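Local coordinates for betaine aldehyde dehydrogenase (Staphylococcus aureus subsp. aureus COL, PDB 4QTO), which oxidises betaine aldehyde to glycine betaine, probably with NAD as the electron acceptor, as in other aldehyde dehydrogenases, at residues A[316-330]-A[420-434]. Sequence-based numbering, arbitrary orientation. Where two conformers were deposited one is given.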
ATOM      1  N   GLY A 316     -18.224 -26.840   7.765  1.00 12.01           N
ATOM      2  CA  GLY A 316     -18.305 -27.487   6.477  1.00 11.58           C
ATOM      3  C   GLY A 316     -19.526 -28.353   6.446  1.00 11.20           C
ATOM      4  O   GLY A 316     -19.426 -29.592   6.411  1.00 12.65           O
ATOM      5  N   SER A 317     -20.694 -27.715   6.424  1.00 10.69           N
ATOM      6  CA  SER A 317     -21.912 -28.492   6.452  1.00 12.32           C
ATOM      7  C   SER A 317     -22.338 -29.071   5.113  1.00 12.40           C
ATOM      8  O   SER A 317     -23.191 -29.970   5.098  1.00 13.38           O
ATOM      9  CB  SER A 317     -23.070 -27.632   6.955  1.00 14.70           C
ATOM     10  OG  SER A 317     -23.387 -26.615   6.039  1.00 16.11           O
ATOM     11  N   ARG A 318     -21.786 -28.566   4.007  1.00 10.85           N
ATOM     12  CA  ARG A 318     -22.193 -28.997   2.688  1.00 11.55           C
ATOM     13  C   ARG A 318     -21.053 -29.735   1.997  1.00 11.72           C
ATOM     14  O   ARG A 318     -20.199 -29.120   1.354  1.00 10.94           O
ATOM     15  CB  ARG A 318     -22.673 -27.835   1.843  1.00 11.96           C
ATOM     16  CG  ARG A 318     -23.272 -28.268   0.528  1.00 12.23           C
ATOM     17  CD  ARG A 318     -23.719 -27.105  -0.325  1.00 13.41           C
ATOM     18  NE  ARG A 318     -24.408 -27.609  -1.506  1.00 13.83           N
ATOM     19  CZ  ARG A 318     -25.030 -26.826  -2.379  1.00 15.31           C
ATOM     20  NH1 ARG A 318     -25.009 -25.513  -2.220  1.00 14.26           N
ATOM     21  NH2 ARG A 318     -25.677 -27.355  -3.412  1.00 16.65           N
ATOM     22  N   ILE A 319     -21.054 -31.056   2.122  1.00 10.69           N
ATOM     23  CA  ILE A 319     -19.971 -31.837   1.513  1.00 10.08           C
ATOM     24  C   ILE A 319     -20.356 -32.139   0.072  1.00 10.94           C
ATOM     25  O   ILE A 319     -21.480 -32.589  -0.219  1.00 10.90           O
ATOM     26  CB  ILE A 319     -19.668 -33.119   2.272  1.00 10.82           C
ATOM     27  CG1 ILE A 319     -19.200 -32.798   3.704  1.00 11.38           C
ATOM     28  CG2 ILE A 319     -18.638 -33.948   1.500  1.00 11.81           C
ATOM     29  CD1 ILE A 319     -19.185 -33.954   4.650  1.00 12.64           C
ATOM     30  N   LEU A 320     -19.443 -31.851  -0.844  1.00 10.36           N
ATOM     31  CA  LEU A 320     -19.598 -32.104  -2.276  1.00 10.60           C
ATOM     32  C   LEU A 320     -18.476 -33.060  -2.632  1.00 10.50           C
ATOM     33  O   LEU A 320     -17.303 -32.703  -2.552  1.00 10.65           O
ATOM     34  CB  LEU A 320     -19.497 -30.831  -3.091  1.00 11.75           C
ATOM     35  CG  LEU A 320     -20.618 -29.843  -2.900  1.00 14.70           C
ATOM     36  CD1 LEU A 320     -20.325 -28.458  -3.407  1.00 15.77           C
ATOM     37  CD2 LEU A 320     -21.831 -30.386  -3.595  1.00 19.43           C
ATOM     38  N   VAL A 321     -18.822 -34.302  -2.988  1.00 10.01           N
ATOM     39  CA  VAL A 321     -17.806 -35.344  -3.221  1.00  9.95           C
ATOM     40  C   VAL A 321     -17.950 -35.903  -4.632  1.00  9.97           C
ATOM     41  O   VAL A 321     -19.066 -36.104  -5.155  1.00 10.23           O
ATOM     42  CB  VAL A 321     -17.885 -36.463  -2.146  1.00 10.24           C
ATOM     43  CG1 VAL A 321     -19.231 -37.152  -2.150  1.00 11.64           C
ATOM     44  CG2 VAL A 321     -16.761 -37.475  -2.335  1.00 10.99           C
ATOM     45  N   GLN A 322     -16.835 -36.128  -5.289  1.00  9.49           N
ATOM     46  CA  GLN A 322     -16.880 -36.601  -6.658  1.00 10.12           C
ATOM     47  C   GLN A 322     -17.622 -37.948  -6.742  1.00 10.61           C
ATOM     48  O   GLN A 322     -17.383 -38.817  -5.918  1.00 10.18           O
ATOM     49  CB  GLN A 322     -15.463 -36.621  -7.272  1.00 11.14           C
ATOM     50  CG  GLN A 322     -15.501 -36.723  -8.773  1.00 12.16           C
ATOM     51  CD  GLN A 322     -14.247 -36.160  -9.422  1.00 14.16           C
ATOM     52  OE1 GLN A 322     -13.161 -36.089  -8.831  1.00 11.49           O
ATOM     53  NE2 GLN A 322     -14.410 -35.675 -10.646  1.00 18.71           N
ATOM     54  N   ASN A 323     -18.511 -38.082  -7.742  1.00 11.18           N
ATOM     55  CA  ASN A 323     -19.332 -39.274  -7.861  1.00 11.61           C
ATOM     56  C   ASN A 323     -18.556 -40.566  -7.807  1.00 12.02           C
ATOM     57  O   ASN A 323     -19.023 -41.568  -7.221  1.00 12.20           O
ATOM     58  CB  ASN A 323     -20.181 -39.239  -9.140  1.00 13.41           C
ATOM     59  CG  ASN A 323     -21.326 -38.247  -9.053  1.00 14.28           C
ATOM     60  OD1 ASN A 323     -21.905 -38.032  -7.977  1.00 16.60           O
ATOM     61  ND2 ASN A 323     -21.682 -37.659 -10.188  1.00 16.75           N
ATOM     62  N   SER A 324     -17.387 -40.575  -8.430  1.00 11.27           N
ATOM     63  CA  SER A 324     -16.554 -41.760  -8.473  1.00 11.45           C
ATOM     64  C   SER A 324     -16.149 -42.337  -7.123  1.00 11.25           C
ATOM     65  O   SER A 324     -15.919 -43.551  -7.006  1.00 10.97           O
ATOM     66  CB  SER A 324     -15.304 -41.459  -9.324  1.00 12.36           C
ATOM     67  OG  SER A 324     -14.646 -40.317  -8.808  1.00 12.51           O
ATOM     68  N   ILE A 325     -16.033 -41.480  -6.105  1.00 10.48           N
ATOM     69  CA  ILE A 325     -15.673 -41.911  -4.755  1.00 10.74           C
ATOM     70  C   ILE A 325     -16.761 -41.657  -3.715  1.00 11.45           C
ATOM     71  O   ILE A 325     -16.514 -41.822  -2.519  1.00 11.46           O
ATOM     72  CB  ILE A 325     -14.351 -41.302  -4.267  1.00 10.43           C
ATOM     73  CG1 ILE A 325     -14.362 -39.767  -4.225  1.00 10.49           C
ATOM     74  CG2 ILE A 325     -13.202 -41.814  -5.129  1.00 10.72           C
ATOM     75  CD1 ILE A 325     -13.371 -39.152  -3.250  1.00 10.29           C
ATOM     76  N   LYS A 326     -17.948 -41.273  -4.171  1.00 12.47           N
ATOM     77  CA  LYS A 326     -19.007 -40.916  -3.237  1.00 12.85           C
ATOM     78  C   LYS A 326     -19.394 -42.052  -2.308  1.00 13.06           C
ATOM     79  O   LYS A 326     -19.522 -41.840  -1.111  1.00 12.15           O
ATOM     80  CB  LYS A 326     -20.213 -40.406  -4.020  1.00 14.97           C
ATOM     81  CG  LYS A 326     -21.387 -40.024  -3.166  1.00 17.97           C
ATOM     82  CD  LYS A 326     -22.421 -39.386  -4.070  1.00 22.88           C
ATOM     83  CE  LYS A 326     -23.684 -39.043  -3.348  1.00 29.59           C
ATOM     84  NZ  LYS A 326     -24.444 -40.277  -3.031  1.00 32.19           N
ATOM     85  N   ASP A 327     -19.570 -43.261  -2.836  1.00 13.56           N
ATOM     86  CA  ASP A 327     -19.929 -44.395  -1.979  1.00 14.95           C
ATOM     87  C   ASP A 327     -18.828 -44.728  -0.945  1.00 14.14           C
ATOM     88  O   ASP A 327     -19.110 -44.937   0.224  1.00 14.06           O
ATOM     89  CB  ASP A 327     -20.299 -45.590  -2.824  1.00 17.94           C
ATOM     90  CG  ASP A 327     -21.553 -45.362  -3.632  1.00 23.65           C
ATOM     91  OD1 ASP A 327     -22.388 -44.509  -3.240  1.00 27.89           O
ATOM     92  OD2 ASP A 327     -21.763 -46.083  -4.617  1.00 35.74           O
ATOM     93  N   LYS A 328     -17.572 -44.764  -1.398  0.50 12.90           N
ATOM     94  CA  LYS A 328     -16.416 -45.012  -0.530  0.50 12.71           C
ATOM     95  C   LYS A 328     -16.362 -43.948   0.574  0.50 12.25           C
ATOM     96  O   LYS A 328     -16.157 -44.242   1.770  0.50 12.56           O
ATOM     97  CB  LYS A 328     -15.147 -44.916  -1.402  0.50 12.12           C
ATOM     98  CG  LYS A 328     -13.822 -45.115  -0.705  0.50 12.21           C
ATOM     99  CD  LYS A 328     -12.652 -44.784  -1.602  0.50 11.32           C
ATOM    100  CE  LYS A 328     -11.347 -45.033  -0.881  0.50 11.61           C
ATOM    101  NZ  LYS A 328     -10.159 -44.757  -1.736  0.50 11.94           N
ATOM    102  N   PHE A 329     -16.538 -42.696   0.165  1.00 12.60           N
ATOM    103  CA  PHE A 329     -16.504 -41.579   1.099  1.00 11.85           C
ATOM    104  C   PHE A 329     -17.637 -41.634   2.143  1.00 12.35           C
ATOM    105  O   PHE A 329     -17.379 -41.502   3.358  1.00 12.52           O
ATOM    106  CB  PHE A 329     -16.531 -40.253   0.380  1.00 12.43           C
ATOM    107  CG  PHE A 329     -16.585 -39.086   1.329  1.00 11.11           C
ATOM    108  CD1 PHE A 329     -15.425 -38.623   1.945  1.00 11.89           C
ATOM    109  CD2 PHE A 329     -17.805 -38.517   1.656  1.00 11.99           C
ATOM    110  CE1 PHE A 329     -15.480 -37.606   2.875  1.00 11.79           C
ATOM    111  CE2 PHE A 329     -17.863 -37.463   2.560  1.00 12.63           C
ATOM    112  CZ  PHE A 329     -16.697 -37.014   3.153  1.00 12.16           C
ATOM    113  N   GLU A 330     -18.864 -41.839   1.686  1.00 12.62           N
ATOM    114  CA  GLU A 330     -19.992 -41.889   2.616  1.00 14.49           C
ATOM    115  C   GLU A 330     -19.792 -42.998   3.638  1.00 15.69           C
ATOM    116  O   GLU A 330     -19.994 -42.798   4.838  1.00 14.40           O
ATOM    117  CB  GLU A 330     -21.330 -42.082   1.892  1.00 15.57           C
ATOM    118  CG  GLU A 330     -21.779 -40.862   1.126  1.00 17.30           C
ATOM    119  CD  GLU A 330     -23.060 -41.050   0.335  1.00 20.19           C
ATOM    120  OE1 GLU A 330     -23.668 -42.141   0.401  1.00 22.19           O
ATOM    121  OE2 GLU A 330     -23.447 -40.099  -0.355  1.00 22.96           O
ATOM    122  N   VAL A 420     -24.093 -32.660   8.621  1.00 12.21           N
ATOM    123  CA  VAL A 420     -23.573 -32.414   7.272  1.00 12.88           C
ATOM    124  C   VAL A 420     -24.472 -33.102   6.260  1.00 13.05           C
ATOM    125  O   VAL A 420     -25.121 -34.098   6.568  1.00 12.95           O
ATOM    126  CB  VAL A 420     -22.126 -32.923   7.070  1.00 12.84           C
ATOM    127  CG1 VAL A 420     -21.204 -32.339   8.138  1.00 13.63           C
ATOM    128  CG2 VAL A 420     -22.030 -34.437   7.095  1.00 13.05           C
ATOM    129  N   THR A 421     -24.537 -32.531   5.054  1.00 12.39           N
ATOM    130  CA  THR A 421     -25.210 -33.157   3.914  1.00 13.46           C
ATOM    131  C   THR A 421     -24.107 -33.589   2.952  1.00 13.16           C
ATOM    132  O   THR A 421     -23.014 -32.996   2.960  1.00 11.91           O
ATOM    133  CB  THR A 421     -26.165 -32.199   3.154  1.00 14.04           C
ATOM    134  OG1 THR A 421     -25.473 -30.989   2.787  1.00 13.98           O
ATOM    135  CG2 THR A 421     -27.357 -31.851   4.000  1.00 16.50           C
ATOM    136  N   VAL A 422     -24.386 -34.583   2.131  1.00 12.57           N
ATOM    137  CA  VAL A 422     -23.445 -35.075   1.143  1.00 12.76           C
ATOM    138  C   VAL A 422     -24.126 -35.096  -0.225  1.00 13.39           C
ATOM    139  O   VAL A 422     -25.167 -35.760  -0.392  1.00 15.32           O
ATOM    140  CB  VAL A 422     -22.917 -36.499   1.475  1.00 13.66           C
ATOM    141  CG1 VAL A 422     -21.840 -36.912   0.478  1.00 14.01           C
ATOM    142  CG2 VAL A 422     -22.323 -36.546   2.893  1.00 14.17           C
ATOM    143  N   GLU A 423     -23.524 -34.422  -1.197  1.00 12.31           N
ATOM    144  CA  GLU A 423     -24.001 -34.390  -2.573  1.00 13.05           C
ATOM    145  C   GLU A 423     -22.870 -34.845  -3.452  1.00 13.53           C
ATOM    146  O   GLU A 423     -21.699 -34.555  -3.153  1.00 11.60           O
ATOM    147  CB  GLU A 423     -24.340 -32.968  -3.030  1.00 13.63           C
ATOM    148  CG  GLU A 423     -25.619 -32.379  -2.457  1.00 14.89           C
ATOM    149  CD  GLU A 423     -25.600 -30.865  -2.568  1.00 16.18           C
ATOM    150  OE1 GLU A 423     -26.095 -30.310  -3.566  1.00 17.23           O
ATOM    151  OE2 GLU A 423     -24.939 -30.248  -1.703  1.00 14.64           O
ATOM    152  N   GLY A 424     -23.206 -35.490  -4.557  1.00 12.06           N
ATOM    153  CA  GLY A 424     -22.180 -35.890  -5.503  1.00 12.77           C
ATOM    154  C   GLY A 424     -22.045 -34.899  -6.651  1.00 13.78           C
ATOM    155  O   GLY A 424     -22.994 -34.152  -6.962  1.00 15.19           O
ATOM    156  N   PHE A 425     -20.874 -34.880  -7.286  1.00 12.95           N
ATOM    157  CA  PHE A 425     -20.663 -34.078  -8.496  1.00 12.19           C
ATOM    158  C   PHE A 425     -19.845 -34.898  -9.492  1.00 13.17           C
ATOM    159  O   PHE A 425     -19.020 -35.731  -9.100  1.00 12.15           O
ATOM    160  CB  PHE A 425     -19.998 -32.745  -8.237  1.00 12.21           C
ATOM    161  CG  PHE A 425     -18.582 -32.834  -7.739  1.00 11.51           C
ATOM    162  CD1 PHE A 425     -17.529 -32.955  -8.647  1.00 11.50           C
ATOM    163  CD2 PHE A 425     -18.291 -32.786  -6.386  1.00 11.49           C
ATOM    164  CE1 PHE A 425     -16.218 -33.025  -8.198  1.00 10.79           C
ATOM    165  CE2 PHE A 425     -16.988 -32.836  -5.937  1.00 10.67           C
ATOM    166  CZ  PHE A 425     -15.953 -32.956  -6.846  1.00 10.19           C
ATOM    167  N   GLU A 426     -20.042 -34.654 -10.780  1.00 13.40           N
ATOM    168  CA  GLU A 426     -19.350 -35.442 -11.789  1.00 15.65           C
ATOM    169  C   GLU A 426     -18.017 -34.825 -12.200  1.00 16.48           C
ATOM    170  O   GLU A 426     -17.000 -35.518 -12.306  1.00 19.36           O
ATOM    171  CB  GLU A 426     -20.250 -35.608 -13.013  1.00 17.24           C
ATOM    172  CG  GLU A 426     -19.720 -36.535 -14.074  1.00 21.17           C
ATOM    173  CD  GLU A 426     -19.580 -37.987 -13.600  1.00 25.28           C
ATOM    174  OE1 GLU A 426     -20.331 -38.436 -12.694  1.00 23.69           O
ATOM    175  OE2 GLU A 426     -18.721 -38.670 -14.183  1.00 36.00           O
ATOM    176  N   THR A 427     -18.039 -33.525 -12.454  1.00 15.85           N
ATOM    177  CA  THR A 427     -16.913 -32.792 -12.964  1.00 15.47           C
ATOM    178  C   THR A 427     -16.534 -31.585 -12.105  1.00 15.84           C
ATOM    179  O   THR A 427     -17.295 -31.113 -11.280  1.00 14.09           O
ATOM    180  CB  THR A 427     -17.287 -32.198 -14.357  1.00 16.29           C
ATOM    181  OG1 THR A 427     -18.370 -31.257 -14.218  1.00 15.10           O
ATOM    182  CG2 THR A 427     -17.703 -33.294 -15.368  1.00 17.78           C
ATOM    183  N   GLU A 428     -15.358 -31.054 -12.378  1.00 16.43           N
ATOM    184  CA  GLU A 428     -14.901 -29.833 -11.741  1.00 15.08           C
ATOM    185  C   GLU A 428     -15.928 -28.692 -11.937  1.00 14.34           C
ATOM    186  O   GLU A 428     -16.245 -27.949 -11.005  1.00 13.65           O
ATOM    187  CB  GLU A 428     -13.561 -29.522 -12.378  1.00 17.62           C
ATOM    188  CG  GLU A 428     -12.905 -28.263 -11.986  1.00 19.04           C
ATOM    189  CD  GLU A 428     -11.603 -28.045 -12.777  1.00 17.95           C
ATOM    190  OE1 GLU A 428     -10.967 -29.033 -13.214  1.00 16.64           O
ATOM    191  OE2 GLU A 428     -11.216 -26.866 -12.889  1.00 18.93           O
ATOM    192  N   GLN A 429     -16.463 -28.579 -13.155  1.00 14.90           N
ATOM    193  CA  GLN A 429     -17.456 -27.549 -13.464  1.00 16.76           C
ATOM    194  C   GLN A 429     -18.723 -27.702 -12.629  1.00 14.83           C
ATOM    195  O   GLN A 429     -19.265 -26.719 -12.114  1.00 14.69           O
ATOM    196  CB  GLN A 429     -17.788 -27.558 -14.968  1.00 21.94           C
ATOM    197  CG  GLN A 429     -16.618 -27.154 -15.872  1.00 30.04           C
ATOM    198  CD  GLN A 429     -15.463 -28.171 -16.006  1.00 36.31           C
ATOM    199  OE1 GLN A 429     -15.593 -29.404 -15.777  1.00 27.13           O
ATOM    200  NE2 GLN A 429     -14.307 -27.643 -16.443  1.00 44.94           N
ATOM    201  N   GLU A 430     -19.183 -28.938 -12.470  1.00 14.84           N
ATOM    202  CA  GLU A 430     -20.378 -29.201 -11.645  1.00 14.64           C
ATOM    203  C   GLU A 430     -20.110 -28.905 -10.155  1.00 12.65           C
ATOM    204  O   GLU A 430     -20.965 -28.351  -9.466  1.00 12.46           O
ATOM    205  CB  GLU A 430     -20.887 -30.627 -11.819  1.00 16.52           C
ATOM    206  CG  GLU A 430     -22.223 -30.797 -11.110  1.00 19.68           C
ATOM    207  CD  GLU A 430     -22.889 -32.158 -11.282  1.00 22.37           C
ATOM    208  OE1 GLU A 430     -22.224 -33.167 -11.593  1.00 19.93           O
ATOM    209  OE2 GLU A 430     -24.111 -32.192 -11.088  1.00 27.81           O
ATOM    210  N   ALA A 431     -18.918 -29.233  -9.667  1.00 11.45           N
ATOM    211  CA  ALA A 431     -18.540 -28.936  -8.266  1.00 11.38           C
ATOM    212  C   ALA A 431     -18.670 -27.431  -7.992  1.00 11.41           C
ATOM    213  O   ALA A 431     -19.225 -27.000  -6.984  1.00 11.93           O
ATOM    214  CB  ALA A 431     -17.118 -29.398  -7.962  1.00 11.95           C
ATOM    215  N   ILE A 432     -18.112 -26.637  -8.902  1.00 12.17           N
ATOM    216  CA  ILE A 432     -18.182 -25.186  -8.783  1.00 12.57           C
ATOM    217  C   ILE A 432     -19.639 -24.676  -8.838  1.00 13.62           C
ATOM    218  O   ILE A 432     -20.046 -23.833  -8.018  1.00 13.29           O
ATOM    219  CB  ILE A 432     -17.345 -24.515  -9.896  1.00 12.40           C
ATOM    220  CG1 ILE A 432     -15.850 -24.822  -9.676  1.00 12.59           C
ATOM    221  CG2 ILE A 432     -17.635 -23.029  -9.924  1.00 13.40           C
ATOM    222  CD1 ILE A 432     -15.020 -24.580 -10.919  1.00 13.12           C
ATOM    223  N   GLN A 433     -20.414 -25.184  -9.797  0.50 14.27           N
ATOM    224  CA  GLN A 433     -21.815 -24.761  -9.949  0.50 16.37           C
ATOM    225  C   GLN A 433     -22.632 -25.056  -8.691  0.50 14.37           C
ATOM    226  O   GLN A 433     -23.370 -24.203  -8.207  0.50 14.95           O
ATOM    227  CB  GLN A 433     -22.449 -25.418 -11.164  0.50 20.62           C
ATOM    228  CG  GLN A 433     -21.923 -24.911 -12.488  0.50 24.91           C
ATOM    229  CD  GLN A 433     -22.486 -25.655 -13.681  0.50 33.05           C
ATOM    230  OE1 GLN A 433     -23.405 -26.475 -13.551  0.50 36.16           O
ATOM    231  NE2 GLN A 433     -21.930 -25.374 -14.863  0.50 34.14           N
ATOM    232  N   LEU A 434     -22.481 -26.261  -8.144  1.00 13.25           N
ATOM    233  CA  LEU A 434     -23.199 -26.636  -6.926  1.00 12.96           C
ATOM    234  C   LEU A 434     -22.736 -25.829  -5.724  1.00 13.03           C
ATOM    235  O   LEU A 434     -23.534 -25.315  -4.950  1.00 13.11           O
ATOM    236  CB  LEU A 434     -23.027 -28.127  -6.637  1.00 13.29           C
ATOM    237  CG  LEU A 434     -23.768 -29.050  -7.589  1.00 16.61           C
ATOM    238  CD1 LEU A 434     -23.376 -30.483  -7.286  1.00 18.00           C
ATOM    239  CD2 LEU A 434     -25.274 -28.865  -7.431  1.00 19.34           C
TER
HETATM  240  O   HOH W   1     -25.780 -28.825   4.405  1.00 20.42           O
HETATM  241  O   HOH W   2     -24.100 -31.528   0.561  1.00 14.15           O
HETATM  242  O   HOH W   3     -23.621 -35.459 -10.900  1.00 28.02           O
HETATM  243  O   HOH W   4     -17.002 -38.772 -11.061  1.00 19.00           O
HETATM  244  O   HOH W   5     -25.502 -38.532  -0.718  1.00 22.64           O
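Strands 318-322 and 420-425 run parallel, joined by six backbone hydrogen bonds, from T421 N on S317 O at one end to N323 N on F425 O (2.8 Å) at the other. Beside them, R318 and E423 form a side-on salt bridge: NE meets OE2 (2.7 Å) and NH2 meets OE1 (3.0 Å), both on syn lone pairs, with the two planes only 8° apart. The extended R318 chain, its CG anti to the backbone N (chi1 -173°), carries the guanidinium to E423, while D437 O and T406 OG1 take further N-H groups. A water links E423 OE2, T421 OG1 and I319 O. Where the strands end, N323 ND2 bonds E426 OE1 (3.0 Å), and Q322 NE2 reaches E426 O as its OE1 accepts from D290 N. Q322 CA makes a CH-pi contact over one F425 ring face, 3.8 Å from the centroid; A431 CB, from F425's own segment, covers the opposite face. On the other sheet face V321 CG1 meets V422 CG1 (3.7 Å). Strand 318-322 lies between 419-425 and 285-288 in the mixed sheet of what is probably the catalytic domain, with helix 428-436 over the L320 and F425 face and helices 323-337 and 294-306 on the I319 and V422 side.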